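Local coordinates for protein yesU (Bacillus subtilis, PDB 1OQ1), which is of unknown function but has a galectin-like beta-sandwich fold, of a kind that in other proteins often binds carbohydrate, at residues G62-E73 with K209-A220. Numbering follows the deposited sequence.
Sequences GIIVTWDFSPIE and KAVYRDFAVHQA
Lys209 and Glu73 lie alongside each other at one end of this long antiparallel pairing, both chains extended and pointing the same way. Glu73 OE1 rests against the aliphatic part of the lysine, 3.2 Å from Lys209 CD, while its salt bridge to Lys209 NZ is long at 3.8 Å. Beneath them is a classic beta bulge: the backbone N atoms of Ile72 and Glu73 both donate to Lys209 O, at 2.9 and 3.1 Å, from the same face of its carbonyl plane. The bulge turns Ile72 across the partner strand, where its CG1 touches Val211 CG2.

At the far end of the pairing, Ile64 packs CG1 against Ala220 CB at 3.8 Å; with chi1 at -64° that branch sits beside its own backbone N, on the Ala220 side. A second bulge, between Thr66 and Asp68, leaves the Asp214 carboxylate close to that of Asp68, OD2 to OD2 4.3 Å. One water donates to both Asp68 OD2 (2.6 Å) and Asp214 OD2, bridging two acids that would otherwise probably repel, and Asp68 OD1 has its salt bridge to Arg162.

On the other face Phe69 and Tyr212 run side by side, Phe69 CD1 3.7 Å from Tyr212 CE2 with the ring planes at 58°. Trp67 and Phe215 continue this aromatic layer, which meets Phe202 and Tyr119 of the opposing sheet, as expected inside a concanavalin-like sandwich. Strand 63-73 is flanked on its far edge by strand 161-168, and strand 209-222 by strands 5-14 and 40-44, which places the pair in the interior of its sheet.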
loop_
_atom_site.group_PDB
_atom_site.type_symbol
_atom_site.label_atom_id
_atom_site.label_comp_id
_atom_site.label_asym_id
_atom_site.label_seq_id
_atom_site.Cartn_x
_atom_site.Cartn_y
_atom_site.Cartn_z
ATOM N N GLY A 62 10.097 -9.691 -6.575
ATOM C CA GLY A 62 11.478 -9.295 -6.341
ATOM C C GLY A 62 11.708 -7.815 -6.570
ATOM O O GLY A 62 12.502 -7.419 -7.425
ATOM N N ILE A 63 11.027 -6.994 -5.781
ATOM C CA ILE A 63 11.131 -5.551 -5.926
ATOM C C ILE A 63 11.205 -4.824 -4.593
ATOM O O ILE A 63 10.865 -5.374 -3.549
ATOM C CB ILE A 63 9.903 -4.993 -6.679
ATOM C CG1 ILE A 63 8.620 -5.444 -5.968
ATOM C CG2 ILE A 63 9.917 -5.461 -8.135
ATOM C CD1 ILE A 63 7.337 -4.803 -6.490
ATOM N N ILE A 64 11.658 -3.577 -4.648
ATOM C CA ILE A 64 11.730 -2.722 -3.472
ATOM C C ILE A 64 10.893 -1.501 -3.843
ATOM O O ILE A 64 11.179 -0.816 -4.826
ATOM C CB ILE A 64 13.178 -2.319 -3.147
ATOM C CG1 ILE A 64 13.986 -3.569 -2.771
ATOM C CG2 ILE A 64 13.191 -1.316 -1.994
ATOM C CD1 ILE A 64 15.427 -3.290 -2.392
ATOM N N VAL A 65 9.843 -1.263 -3.061
ATOM C CA VAL A 65 8.908 -0.165 -3.299
ATOM C C VAL A 65 9.125 0.961 -2.300
ATOM O O VAL A 65 9.138 0.730 -1.091
ATOM C CB VAL A 65 7.445 -0.667 -3.184
ATOM C CG1 VAL A 65 6.472 0.458 -3.520
ATOM C CG2 VAL A 65 7.226 -1.857 -4.106
ATOM N N THR A 66 9.284 2.177 -2.810
ATOM C CA THR A 66 9.507 3.334 -1.958
ATOM C C THR A 66 8.599 4.507 -2.313
ATOM O O THR A 66 8.165 4.659 -3.462
ATOM C CB THR A 66 10.974 3.819 -2.051
ATOM O OG1 THR A 66 11.308 4.078 -3.422
ATOM C CG2 THR A 66 11.924 2.769 -1.483
ATOM N N TRP A 67 8.305 5.325 -1.310
ATOM C CA TRP A 67 7.488 6.512 -1.502
ATOM C C TRP A 67 7.570 7.412 -0.275
ATOM O O TRP A 67 7.907 6.953 0.820
ATOM C CB TRP A 67 6.022 6.131 -1.803
ATOM C CG TRP A 67 5.205 5.586 -0.647
ATOM C CD1 TRP A 67 4.294 6.271 0.112
ATOM C CD2 TRP A 67 5.185 4.232 -0.170
ATOM N NE1 TRP A 67 3.703 5.424 1.028
ATOM C CE2 TRP A 67 4.233 4.168 0.874
ATOM C CE3 TRP A 67 5.878 3.065 -0.524
ATOM C CZ2 TRP A 67 3.956 2.980 1.568
ATOM C CZ3 TRP A 67 5.603 1.882 0.166
ATOM C CH2 TRP A 67 4.648 1.852 1.200
ATOM N N ASP A 68 7.313 8.703 -0.483
ATOM C CA ASP A 68 7.311 9.687 0.595
ATOM C C ASP A 68 5.862 9.819 1.053
ATOM O O ASP A 68 4.959 9.933 0.224
ATOM C CB ASP A 68 7.829 11.032 0.090
ATOM C CG ASP A 68 9.346 11.124 0.115
ATOM O OD1 ASP A 68 10.015 10.073 0.173
ATOM O OD2 ASP A 68 9.871 12.255 0.072
ATOM N N PHE A 69 5.652 9.804 2.368
ATOM C CA PHE A 69 4.317 9.873 2.961
ATOM C C PHE A 69 4.196 10.965 4.019
ATOM O O PHE A 69 5.057 11.088 4.889
ATOM C CB PHE A 69 3.986 8.523 3.610
ATOM C CG PHE A 69 2.701 8.515 4.395
ATOM C CD1 PHE A 69 1.470 8.538 3.745
ATOM C CD2 PHE A 69 2.725 8.462 5.786
ATOM C CE1 PHE A 69 0.282 8.505 4.473
ATOM C CE2 PHE A 69 1.542 8.428 6.525
ATOM C CZ PHE A 69 0.318 8.449 5.865
ATOM N N SER A 70 3.116 11.738 3.955
ATOM C CA SER A 70 2.871 12.809 4.922
ATOM C C SER A 70 1.434 12.747 5.441
ATOM O O SER A 70 0.489 12.986 4.686
ATOM C CB SER A 70 3.086 14.179 4.277
ATOM O OG SER A 70 4.381 14.300 3.731
ATOM N N PRO A 71 1.247 12.402 6.727
ATOM C CA PRO A 71 -0.108 12.337 7.288
ATOM C C PRO A 71 -0.513 13.775 7.608
ATOM O O PRO A 71 0.136 14.440 8.413
ATOM C CB PRO A 71 0.080 11.480 8.534
ATOM C CG PRO A 71 1.449 11.878 8.994
ATOM C CD PRO A 71 2.247 11.934 7.705
ATOM N N ILE A 72 -1.584 14.249 6.978
ATOM C CA ILE A 72 -2.025 15.628 7.163
ATOM C C ILE A 72 -3.189 15.813 8.125
ATOM O O ILE A 72 -3.196 16.762 8.911
ATOM C CB ILE A 72 -2.415 16.251 5.803
ATOM C CG1 ILE A 72 -1.238 16.139 4.831
ATOM C CG2 ILE A 72 -2.822 17.717 5.985
ATOM C CD1 ILE A 72 0.049 16.776 5.338
ATOM N N GLU A 73 -4.165 14.912 8.068
ATOM C CA GLU A 73 -5.336 15.018 8.930
ATOM C C GLU A 73 -5.946 13.657 9.257
ATOM O O GLU A 73 -6.073 12.798 8.384
ATOM C CB GLU A 73 -6.375 15.900 8.231
ATOM C CG GLU A 73 -7.390 16.562 9.136
ATOM C CD GLU A 73 -8.277 17.533 8.372
ATOM O OE1 GLU A 73 -9.087 17.078 7.537
ATOM O OE2 GLU A 73 -8.156 18.755 8.597
ATOM N N LYS A 209 -6.522 12.428 5.297
ATOM C CA LYS A 209 -5.966 13.404 4.371
ATOM C C LYS A 209 -4.460 13.174 4.440
ATOM O O LYS A 209 -3.866 13.258 5.514
ATOM C CB LYS A 209 -6.322 14.835 4.773
ATOM C CG LYS A 209 -7.783 15.173 4.517
ATOM C CD LYS A 209 -8.029 16.670 4.521
ATOM C CE LYS A 209 -9.473 16.976 4.150
ATOM N NZ LYS A 209 -9.725 18.444 4.095
ATOM N N ALA A 210 -3.857 12.853 3.299
ATOM C CA ALA A 210 -2.422 12.584 3.247
ATOM C C ALA A 210 -1.796 13.048 1.939
ATOM O O ALA A 210 -2.486 13.245 0.939
ATOM C CB ALA A 210 -2.170 11.088 3.437
ATOM N N VAL A 211 -0.479 13.212 1.955
ATOM C CA VAL A 211 0.260 13.639 0.774
ATOM C C VAL A 211 1.294 12.580 0.423
ATOM O O VAL A 211 1.980 12.054 1.304
ATOM C CB VAL A 211 0.974 14.986 1.024
ATOM C CG1 VAL A 211 1.806 15.375 -0.189
ATOM C CG2 VAL A 211 -0.059 16.067 1.327
ATOM N N TYR A 212 1.391 12.269 -0.866
ATOM C CA TYR A 212 2.335 11.269 -1.349
ATOM C C TYR A 212 3.244 11.866 -2.422
ATOM O O TYR A 212 2.817 12.709 -3.213
ATOM C CB TYR A 212 1.589 10.068 -1.940
ATOM C CG TYR A 212 0.572 9.434 -1.013
ATOM C CD1 TYR A 212 -0.662 10.039 -0.783
ATOM C CD2 TYR A 212 0.847 8.232 -0.364
ATOM C CE1 TYR A 212 -1.602 9.460 0.073
ATOM C CE2 TYR A 212 -0.085 7.644 0.496
ATOM C CZ TYR A 212 -1.304 8.265 0.707
ATOM O OH TYR A 212 -2.221 7.696 1.557
ATOM N N ARG A 213 4.491 11.408 -2.454
ATOM C CA ARG A 213 5.467 11.887 -3.428
ATOM C C ARG A 213 6.503 10.819 -3.767
ATOM O O ARG A 213 6.717 9.886 -2.999
ATOM C CB ARG A 213 6.202 13.104 -2.870
ATOM C CG ARG A 213 5.548 14.437 -3.135
ATOM C CD ARG A 213 6.226 15.110 -4.307
ATOM N NE ARG A 213 6.276 16.558 -4.141
ATOM C CZ ARG A 213 7.054 17.362 -4.857
ATOM N NH1 ARG A 213 7.851 16.854 -5.789
ATOM N NH2 ARG A 213 7.035 18.673 -4.640
ATOM N N ASP A 214 7.136 10.978 -4.924
ATOM C CA ASP A 214 8.199 10.090 -5.399
ATOM C C ASP A 214 8.007 8.597 -5.172
ATOM O O ASP A 214 8.751 7.972 -4.412
ATOM C CB ASP A 214 9.539 10.519 -4.788
ATOM C CG ASP A 214 9.848 11.988 -5.032
ATOM O OD1 ASP A 214 9.465 12.511 -6.099
ATOM O OD2 ASP A 214 10.484 12.616 -4.159
ATOM N N PHE A 215 7.015 8.036 -5.851
ATOM C CA PHE A 215 6.697 6.617 -5.776
ATOM C C PHE A 215 7.603 5.887 -6.775
ATOM O O PHE A 215 7.557 6.156 -7.977
ATOM C CB PHE A 215 5.217 6.435 -6.126
ATOM C CG PHE A 215 4.802 5.012 -6.375
ATOM C CD1 PHE A 215 5.178 3.992 -5.508
ATOM C CD2 PHE A 215 3.986 4.704 -7.459
ATOM C CE1 PHE A 215 4.748 2.684 -5.715
ATOM C CE2 PHE A 215 3.547 3.399 -7.679
ATOM C CZ PHE A 215 3.931 2.384 -6.801
ATOM N N ALA A 216 8.430 4.971 -6.281
ATOM C CA ALA A 216 9.346 4.251 -7.166
ATOM C C ALA A 216 9.423 2.762 -6.872
ATOM O O ALA A 216 9.158 2.327 -5.753
ATOM C CB ALA A 216 10.735 4.864 -7.069
ATOM N N VAL A 217 9.789 1.994 -7.895
ATOM C CA VAL A 217 9.938 0.547 -7.781
ATOM C C VAL A 217 11.282 0.148 -8.397
ATOM O O VAL A 217 11.549 0.435 -9.564
ATOM C CB VAL A 217 8.804 -0.207 -8.530
ATOM C CG1 VAL A 217 8.958 -1.711 -8.338
ATOM C CG2 VAL A 217 7.447 0.248 -8.026
ATOM N N HIS A 218 12.127 -0.499 -7.602
ATOM C CA HIS A 218 13.435 -0.955 -8.066
ATOM C C HIS A 218 13.515 -2.471 -7.931
ATOM O O HIS A 218 12.752 -3.079 -7.179
ATOM C CB HIS A 218 14.558 -0.338 -7.219
ATOM C CG HIS A 218 14.753 1.133 -7.430
ATOM N ND1 HIS A 218 15.772 1.647 -8.206
ATOM C CD2 HIS A 218 14.071 2.200 -6.952
ATOM C CE1 HIS A 218 15.709 2.968 -8.193
ATOM N NE2 HIS A 218 14.686 3.328 -7.440
ATOM N N GLN A 219 14.441 -3.080 -8.664
ATOM C CA GLN A 219 14.643 -4.522 -8.585
ATOM C C GLN A 219 15.226 -4.794 -7.201
ATOM O O GLN A 219 16.037 -4.011 -6.709
ATOM C CB GLN A 219 15.654 -4.978 -9.640
ATOM C CG GLN A 219 15.117 -5.107 -11.050
ATOM C CD GLN A 219 14.263 -6.345 -11.229
ATOM O OE1 GLN A 219 14.634 -7.435 -10.789
ATOM N NE2 GLN A 219 13.120 -6.190 -11.887
ATOM N N ALA A 220 14.811 -5.886 -6.567
ATOM C CA ALA A 220 15.342 -6.225 -5.249
ATOM C C ALA A 220 16.567 -7.113 -5.433
ATOM O O ALA A 220 16.490 -8.156 -6.080
ATOM C CB ALA A 220 14.288 -6.954 -4.418
HETATM O O HOH W 1 11.050 6.731 -3.710
HETATM O O HOH W 2 11.698 12.005 -1.799
HETATM O O HOH W 3 4.767 13.078 1.320
#